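Local coordinates for protein aspartokinase (Synechocystis, PDB 3L76) that binds lysine and threonine and probably catalyses the ATP-dependent phosphorylation of the aspartate beta-carboxyl group, the first step toward both amino acids, at residues A168-I180 against I226-T240. Sequence-based numbering, arbitrary orientation. Where two conformers were deposited one is given.
Sequences ADFCEIYTDVPGI and IPLVVRSSWSDEPGT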
ATOM      1  N   ALA A 168      -5.746  -2.477  28.496  1.00 62.03           N
ATOM      2  CA  ALA A 168      -4.662  -3.456  28.567  1.00 60.88           C
ATOM      3  C   ALA A 168      -3.925  -3.367  29.898  1.00 55.53           C
ATOM      4  O   ALA A 168      -3.804  -2.295  30.492  1.00 67.45           O
ATOM      5  CB  ALA A 168      -3.693  -3.284  27.405  1.00 43.77           C
ATOM      6  N   ASP A 169      -3.424  -4.505  30.354  1.00 66.54           N
ATOM      7  CA  ASP A 169      -2.728  -4.574  31.630  1.00 59.77           C
ATOM      8  C   ASP A 169      -1.398  -3.862  31.543  1.00 73.77           C
ATOM      9  O   ASP A 169      -0.985  -3.177  32.480  1.00 93.25           O
ATOM     10  CB  ASP A 169      -2.542  -6.031  32.052  1.00 72.78           C
ATOM     11  CG  ASP A 169      -3.867  -6.734  32.295  1.00 83.97           C
ATOM     12  OD1 ASP A 169      -4.620  -6.294  33.189  1.00 69.13           O
ATOM     13  OD2 ASP A 169      -4.161  -7.723  31.592  1.00 96.93           O
ATOM     14  N   PHE A 170      -0.728  -4.028  30.409  1.00 61.25           N
ATOM     15  CA  PHE A 170       0.460  -3.235  30.110  1.00 81.50           C
ATOM     16  C   PHE A 170       0.778  -3.229  28.620  1.00 62.62           C
ATOM     17  O   PHE A 170       0.111  -3.894  27.833  1.00 63.85           O
ATOM     18  CB  PHE A 170       1.670  -3.689  30.933  1.00 80.60           C
ATOM     19  CG  PHE A 170       1.902  -5.167  30.910  1.00 71.72           C
ATOM     20  CD1 PHE A 170       2.865  -5.713  30.075  1.00 87.03           C
ATOM     21  CD2 PHE A 170       1.168  -6.011  31.730  1.00 69.49           C
ATOM     22  CE1 PHE A 170       3.090  -7.082  30.049  1.00 86.14           C
ATOM     23  CE2 PHE A 170       1.383  -7.380  31.711  1.00 88.13           C
ATOM     24  CZ  PHE A 170       2.348  -7.917  30.870  1.00 84.99           C
ATOM     25  N   CYS A 171       1.792  -2.457  28.249  1.00 60.17           N
ATOM     26  CA  CYS A 171       2.149  -2.257  26.858  1.00 52.67           C
ATOM     27  C   CYS A 171       3.661  -2.351  26.719  1.00 56.35           C
ATOM     28  O   CYS A 171       4.394  -1.667  27.424  1.00 74.11           O
ATOM     29  CB  CYS A 171       1.646  -0.890  26.384  1.00 58.46           C
ATOM     30  SG  CYS A 171       2.239  -0.392  24.771  1.00 54.05           S
ATOM     31  N   GLU A 172       4.123  -3.203  25.809  1.00 60.33           N
ATOM     32  CA  GLU A 172       5.553  -3.448  25.639  1.00 54.05           C
ATOM     33  C   GLU A 172       6.047  -2.957  24.291  1.00 60.20           C
ATOM     34  O   GLU A 172       5.462  -3.296  23.265  1.00 54.54           O
ATOM     35  CB  GLU A 172       5.836  -4.939  25.763  1.00 57.76           C
ATOM     36  CG  GLU A 172       5.177  -5.596  26.962  1.00 71.98           C
ATOM     37  CD  GLU A 172       5.532  -7.070  27.092  1.00 64.21           C
ATOM     38  OE1 GLU A 172       6.673  -7.387  27.474  1.00 59.80           O
ATOM     39  OE2 GLU A 172       4.663  -7.916  26.825  1.00 66.30           O
ATOM     40  N   ILE A 173       7.114  -2.157  24.295  1.00 63.34           N
ATOM     41  CA  ILE A 173       7.719  -1.661  23.058  1.00 63.26           C
ATOM     42  C   ILE A 173       9.008  -2.412  22.783  1.00 72.48           C
ATOM     43  O   ILE A 173       9.980  -2.271  23.524  1.00 68.87           O
ATOM     44  CB  ILE A 173       8.068  -0.166  23.133  1.00 63.37           C
ATOM     45  CG1 ILE A 173       6.873   0.651  23.629  1.00 65.31           C
ATOM     46  CG2 ILE A 173       8.551   0.329  21.774  1.00 46.96           C
ATOM     47  CD1 ILE A 173       5.772   0.808  22.620  1.00 73.18           C
ATOM     48  N   TYR A 174       9.020  -3.200  21.712  1.00 60.49           N
ATOM     49  CA  TYR A 174      10.191  -4.002  21.373  1.00 60.35           C
ATOM     50  C   TYR A 174      11.067  -3.319  20.340  1.00 68.63           C
ATOM     51  O   TYR A 174      10.574  -2.695  19.399  1.00 72.69           O
ATOM     52  CB  TYR A 174       9.781  -5.402  20.903  1.00 71.52           C
ATOM     53  CG  TYR A 174       9.211  -6.245  22.013  1.00 54.52           C
ATOM     54  CD1 TYR A 174       7.858  -6.202  22.317  1.00 58.89           C
ATOM     55  CD2 TYR A 174      10.028  -7.064  22.778  1.00 54.02           C
ATOM     56  CE1 TYR A 174       7.327  -6.970  23.336  1.00 61.85           C
ATOM     57  CE2 TYR A 174       9.506  -7.837  23.808  1.00 63.40           C
ATOM     58  CZ  TYR A 174       8.151  -7.786  24.076  1.00 64.34           C
ATOM     59  OH  TYR A 174       7.618  -8.536  25.091  1.00 58.60           O
ATOM     60  N   THR A 175      12.376  -3.448  20.528  1.00 69.24           N
ATOM     61  CA  THR A 175      13.338  -2.716  19.725  1.00 75.46           C
ATOM     62  C   THR A 175      14.711  -3.369  19.806  1.00 77.83           C
ATOM     63  O   THR A 175      14.894  -4.342  20.536  1.00 86.91           O
ATOM     64  CB  THR A 175      13.430  -1.258  20.195  1.00 76.51           C
ATOM     65  OG1 THR A 175      14.479  -0.597  19.483  1.00 87.93           O
ATOM     66  CG2 THR A 175      13.706  -1.199  21.697  1.00 48.86           C
ATOM     67  N   ASP A 176      15.667  -2.846  19.041  1.00 90.92           N
ATOM     68  CA  ASP A 176      17.040  -3.352  19.065  1.00 91.74           C
ATOM     69  C   ASP A 176      17.881  -2.643  20.117  1.00 76.38           C
ATOM     70  O   ASP A 176      18.927  -2.090  19.815  1.00 71.39           O
ATOM     71  CB  ASP A 176      17.700  -3.256  17.683  1.00 89.06           C
ATOM     72  CG  ASP A 176      17.571  -1.874  17.050  1.00 87.21           C
ATOM     73  OD1 ASP A 176      16.752  -1.054  17.511  1.00 75.93           O
ATOM     74  OD2 ASP A 176      18.292  -1.612  16.067  1.00 90.25           O
ATOM     75  N   VAL A 177      17.402  -2.675  21.354  1.00 82.35           N
ATOM     76  CA  VAL A 177      18.035  -1.998  22.475  1.00 77.78           C
ATOM     77  C   VAL A 177      17.430  -2.570  23.750  1.00 77.92           C
ATOM     78  O   VAL A 177      16.217  -2.760  23.828  1.00 90.71           O
ATOM     79  CB  VAL A 177      17.788  -0.474  22.420  1.00 72.58           C
ATOM     80  CG1 VAL A 177      17.531   0.084  23.804  1.00 50.04           C
ATOM     81  CG2 VAL A 177      18.949   0.231  21.746  1.00 63.67           C
ATOM     82  N   PRO A 178      18.271  -2.839  24.755  1.00 67.60           N
ATOM     83  CA  PRO A 178      17.885  -3.496  26.009  1.00 70.97           C
ATOM     84  C   PRO A 178      16.956  -2.637  26.865  1.00 76.80           C
ATOM     85  O   PRO A 178      16.261  -3.166  27.733  1.00 67.91           O
ATOM     86  CB  PRO A 178      19.220  -3.668  26.741  1.00 63.40           C
ATOM     87  CG  PRO A 178      20.276  -3.400  25.718  1.00 61.63           C
ATOM     88  CD  PRO A 178      19.676  -2.421  24.776  1.00 57.27           C
ATOM     89  N   GLY A 179      16.959  -1.328  26.625  1.00 76.62           N
ATOM     90  CA  GLY A 179      16.124  -0.405  27.369  1.00 58.24           C
ATOM     91  C   GLY A 179      16.723   0.986  27.392  1.00 65.47           C
ATOM     92  O   GLY A 179      17.398   1.396  26.447  1.00 63.49           O
ATOM     93  N   ILE A 180      16.477   1.714  28.478  1.00 59.28           N
ATOM     94  CA  ILE A 180      16.989   3.069  28.633  1.00 51.88           C
ATOM     95  C   ILE A 180      18.230   3.083  29.517  1.00 58.49           C
ATOM     96  O   ILE A 180      18.222   2.530  30.617  1.00 53.43           O
ATOM     97  CB  ILE A 180      15.944   3.982  29.261  1.00 41.46           C
ATOM     98  CG1 ILE A 180      14.592   3.781  28.584  1.00 45.73           C
ATOM     99  CG2 ILE A 180      16.385   5.436  29.174  1.00 36.94           C
ATOM    100  CD1 ILE A 180      14.587   4.124  27.112  1.00 54.26           C
ATOM    101  N   ILE A 226      -1.039   3.721  31.807  1.00 42.50           N
ATOM    102  CA  ILE A 226      -0.655   2.508  31.105  1.00 54.53           C
ATOM    103  C   ILE A 226       0.800   2.139  31.387  1.00 50.69           C
ATOM    104  O   ILE A 226       1.722   2.848  30.985  1.00 56.45           O
ATOM    105  CB  ILE A 226      -0.871   2.635  29.584  1.00 45.56           C
ATOM    106  CG1 ILE A 226      -2.259   3.200  29.279  1.00 42.65           C
ATOM    107  CG2 ILE A 226      -0.674   1.280  28.905  1.00 34.39           C
ATOM    108  CD1 ILE A 226      -3.373   2.231  29.554  1.00 43.41           C
ATOM    109  N   PRO A 227       1.010   1.006  32.060  1.00 60.31           N
ATOM    110  CA  PRO A 227       2.379   0.539  32.284  1.00 48.87           C
ATOM    111  C   PRO A 227       3.074   0.303  30.949  1.00 55.26           C
ATOM    112  O   PRO A 227       2.457  -0.245  30.032  1.00 59.18           O
ATOM    113  CB  PRO A 227       2.180  -0.801  33.001  1.00 62.52           C
ATOM    114  CG  PRO A 227       0.738  -0.821  33.450  1.00 62.65           C
ATOM    115  CD  PRO A 227       0.001   0.011  32.463  1.00 57.92           C
ATOM    116  N   LEU A 228       4.333   0.714  30.849  1.00 36.76           N
ATOM    117  CA  LEU A 228       5.112   0.586  29.627  1.00 47.33           C
ATOM    118  C   LEU A 228       6.405  -0.168  29.885  1.00 60.34           C
ATOM    119  O   LEU A 228       6.936  -0.149  30.997  1.00 52.64           O
ATOM    120  CB  LEU A 228       5.470   1.961  29.078  1.00 53.52           C
ATOM    121  CG  LEU A 228       4.619   2.540  27.963  1.00 65.87           C
ATOM    122  CD1 LEU A 228       5.300   3.801  27.450  1.00 54.10           C
ATOM    123  CD2 LEU A 228       4.448   1.517  26.850  1.00 55.12           C
ATOM    124  N   VAL A 229       6.925  -0.808  28.841  1.00 54.68           N
ATOM    125  CA  VAL A 229       8.171  -1.549  28.942  1.00 55.81           C
ATOM    126  C   VAL A 229       8.967  -1.467  27.649  1.00 61.38           C
ATOM    127  O   VAL A 229       8.492  -1.878  26.591  1.00 60.02           O
ATOM    128  CB  VAL A 229       7.918  -3.038  29.213  1.00 65.21           C
ATOM    129  CG1 VAL A 229       9.220  -3.726  29.536  1.00 55.25           C
ATOM    130  CG2 VAL A 229       6.927  -3.222  30.344  1.00 82.53           C
ATOM    131  N   VAL A 230      10.184  -0.940  27.748  1.00 61.32           N
ATOM    132  CA  VAL A 230      11.120  -0.928  26.632  1.00 54.67           C
ATOM    133  C   VAL A 230      12.022  -2.141  26.757  1.00 63.84           C
ATOM    134  O   VAL A 230      12.795  -2.254  27.702  1.00 70.85           O
ATOM    135  CB  VAL A 230      11.961   0.360  26.633  1.00 58.65           C
ATOM    136  CG1 VAL A 230      12.951   0.356  25.475  1.00 46.05           C
ATOM    137  CG2 VAL A 230      11.045   1.559  26.550  1.00 37.16           C
ATOM    138  N   ARG A 231      11.901  -3.059  25.806  1.00 69.23           N
ATOM    139  CA  ARG A 231      12.662  -4.305  25.836  0.58 62.75           C
ATOM    140  C   ARG A 231      13.358  -4.521  24.504  1.00 65.02           C
ATOM    141  O   ARG A 231      13.200  -3.727  23.576  1.00 75.83           O
ATOM    142  CB  ARG A 231      11.745  -5.494  26.140  0.58 58.69           C
ATOM    143  CG  ARG A 231      11.239  -5.546  27.572  0.58 58.28           C
ATOM    144  CD  ARG A 231       9.889  -6.242  27.663  0.58 57.46           C
ATOM    145  NE  ARG A 231       9.981  -7.655  28.019  0.58 71.06           N
ATOM    146  CZ  ARG A 231       9.486  -8.176  29.137  0.58 65.59           C
ATOM    147  NH1 ARG A 231       8.862  -7.400  30.017  0.58 37.36           N
ATOM    148  NH2 ARG A 231       9.614  -9.477  29.373  0.58 65.00           N
ATOM    149  N   SER A 232      14.136  -5.596  24.416  1.00 75.68           N
ATOM    150  CA  SER A 232      14.809  -5.953  23.176  1.00 57.34           C
ATOM    151  C   SER A 232      14.262  -7.252  22.628  1.00 71.97           C
ATOM    152  O   SER A 232      13.883  -8.137  23.392  1.00 75.41           O
ATOM    153  CB  SER A 232      16.303  -6.113  23.394  1.00 68.43           C
ATOM    154  OG  SER A 232      16.892  -6.666  22.232  1.00 91.36           O
ATOM    155  N   SER A 233      14.242  -7.363  21.301  1.00 84.84           N
ATOM    156  CA  SER A 233      13.719  -8.542  20.611  1.00 88.96           C
ATOM    157  C   SER A 233      14.711  -9.703  20.598  1.00 93.09           C
ATOM    158  O   SER A 233      14.314 -10.864  20.616  1.00101.66           O
ATOM    159  CB  SER A 233      13.339  -8.188  19.173  1.00 85.52           C
ATOM    160  OG  SER A 233      12.601  -6.982  19.123  1.00 98.56           O
ATOM    161  N   TRP A 234      16.001  -9.383  20.564  1.00 93.63           N
ATOM    162  CA  TRP A 234      17.050 -10.396  20.498  1.00 88.70           C
ATOM    163  C   TRP A 234      17.443 -10.884  21.887  1.00 96.42           C
ATOM    164  O   TRP A 234      18.554 -11.363  22.100  1.00115.17           O
ATOM    165  CB  TRP A 234      18.275  -9.832  19.779  1.00 93.85           C
ATOM    166  CG  TRP A 234      18.006  -9.438  18.358  1.00111.58           C
ATOM    167  CD1 TRP A 234      18.357 -10.130  17.233  1.00114.82           C
ATOM    168  CD2 TRP A 234      17.321  -8.264  17.908  1.00119.39           C
ATOM    169  NE1 TRP A 234      17.936  -9.457  16.112  1.00114.97           N
ATOM    170  CE2 TRP A 234      17.296  -8.307  16.500  1.00122.89           C
ATOM    171  CE3 TRP A 234      16.726  -7.180  18.559  1.00113.23           C
ATOM    172  CZ2 TRP A 234      16.702  -7.308  15.733  1.00112.65           C
ATOM    173  CZ3 TRP A 234      16.133  -6.193  17.797  1.00113.21           C
ATOM    174  CH2 TRP A 234      16.127  -6.262  16.399  1.00108.08           C
ATOM    175  N   SER A 235      16.514 -10.768  22.828  1.00102.10           N
ATOM    176  CA  SER A 235      16.792 -11.047  24.227  1.00 97.19           C
ATOM    177  C   SER A 235      15.503 -11.412  24.949  1.00 82.33           C
ATOM    178  O   SER A 235      14.409 -11.163  24.449  1.00 69.31           O
ATOM    179  CB  SER A 235      17.437  -9.817  24.883  1.00100.65           C
ATOM    180  OG  SER A 235      17.367  -9.863  26.299  1.00 80.58           O
ATOM    181  N   ASP A 236      15.631 -12.014  26.123  1.00 80.78           N
ATOM    182  CA  ASP A 236      14.474 -12.210  26.982  1.00 97.08           C
ATOM    183  C   ASP A 236      14.660 -11.482  28.320  1.00 89.99           C
ATOM    184  O   ASP A 236      14.007 -11.794  29.318  1.00 71.42           O
ATOM    185  CB  ASP A 236      14.167 -13.700  27.161  0.83107.27           C
ATOM    186  CG  ASP A 236      13.530 -14.317  25.917  1.00123.31           C
ATOM    187  OD1 ASP A 236      14.253 -14.947  25.115  1.00118.63           O
ATOM    188  OD2 ASP A 236      12.304 -14.167  25.736  1.00125.47           O
ATOM    189  N   GLU A 237      15.545 -10.489  28.327  1.00 91.45           N
ATOM    190  CA  GLU A 237      15.777  -9.695  29.532  1.00 88.47           C
ATOM    191  C   GLU A 237      14.639  -8.708  29.804  1.00 72.44           C
ATOM    192  O   GLU A 237      13.964  -8.253  28.876  1.00 69.40           O
ATOM    193  CB  GLU A 237      17.126  -8.987  29.468  1.00 79.31           C
ATOM    194  CG  GLU A 237      18.302  -9.948  29.508  1.00 98.68           C
ATOM    195  CD  GLU A 237      18.297 -10.836  30.742  1.00106.75           C
ATOM    196  OE1 GLU A 237      17.916 -10.349  31.830  1.00103.55           O
ATOM    197  OE2 GLU A 237      18.680 -12.023  30.622  1.00109.09           O
ATOM    198  N   PRO A 238      14.416  -8.394  31.088  1.00 73.67           N
ATOM    199  CA  PRO A 238      13.279  -7.605  31.583  1.00 78.01           C
ATOM    200  C   PRO A 238      13.091  -6.250  30.885  1.00 91.65           C
ATOM    201  O   PRO A 238      11.956  -5.795  30.726  1.00 87.00           O
ATOM    202  CB  PRO A 238      13.623  -7.381  33.055  1.00 61.34           C
ATOM    203  CG  PRO A 238      14.526  -8.488  33.408  1.00 81.37           C
ATOM    204  CD  PRO A 238      15.312  -8.813  32.178  1.00 81.33           C
ATOM    205  N   GLY A 239      14.186  -5.614  30.485  1.00 63.06           N
ATOM    206  CA  GLY A 239      14.103  -4.341  29.810  1.00 63.21           C
ATOM    207  C   GLY A 239      13.869  -3.216  30.799  1.00 69.72           C
ATOM    208  O   GLY A 239      14.067  -3.378  31.999  1.00 64.51           O
ATOM    209  N   THR A 240      13.439  -2.069  30.292  1.00 56.33           N
ATOM    210  CA  THR A 240      13.208  -0.904  31.136  1.00 47.92           C
ATOM    211  C   THR A 240      11.720  -0.570  31.271  1.00 55.25           C
ATOM    212  O   THR A 240      11.026  -0.312  30.288  1.00 69.30           O
ATOM    213  CB  THR A 240      13.960   0.336  30.606  1.00 55.33           C
ATOM    214  OG1 THR A 240      15.366   0.057  30.531  1.00 64.23           O
ATOM    215  CG2 THR A 240      13.724   1.524  31.517  1.00 42.05           C
TER
HETATM  216  O   HOH W   1      15.324  -6.202  27.367  1.00 50.32           O
HETATM  217  O   HOH W   2      16.725  -5.894  29.514  1.00 61.13           O
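C171 pairs with L228, E172 with V229, I173 with V230, Y174 with R231 and T175 with S232 in a parallel beta ladder, part of the central sheet of the amino acid kinase fold. The strand axes run at 23° to each other. The evidence for register is the backbone bonding, which runs from P227 O to S233 N: I173 N reaches V229 O at 2.7 Å, R231 N donates almost straight to I173 O (172° at the hydrogen), and S233 N closes the ladder on T175 O. Strand 3-8 pairs with the other edge of 170-175.

Apolar contacts mark the face turned to helix 154-166: C171 SG meets L228 CD2 at 3.6 Å, and I173 CG1 lies near the same methyl.

The face of E172, Y174, V229 and R231 carries charged and aromatic groups along with a valine. In one of two modelled conformers of R231, E172 OE1 sits over one guanidinium face, 3.4 Å from NH1, a tentative salt bridge of charges alone because no N-H points at it; the carboxylate and guanidinium planes are nearly perpendicular, and Y174 runs alongside. The Y174 ring stacks with F8.

At the start of strand 240-243, antiparallel to 228-232, T240 OG1 accepts from I180 N and donates to M194 O, its chi1 of -58° turning the hydroxyl beside its own backbone N. A valine here would probably leave I180 N and M194 O without this shared partner. T240 CG2 packs crosswise on I180 CG1, 3.8 Å away.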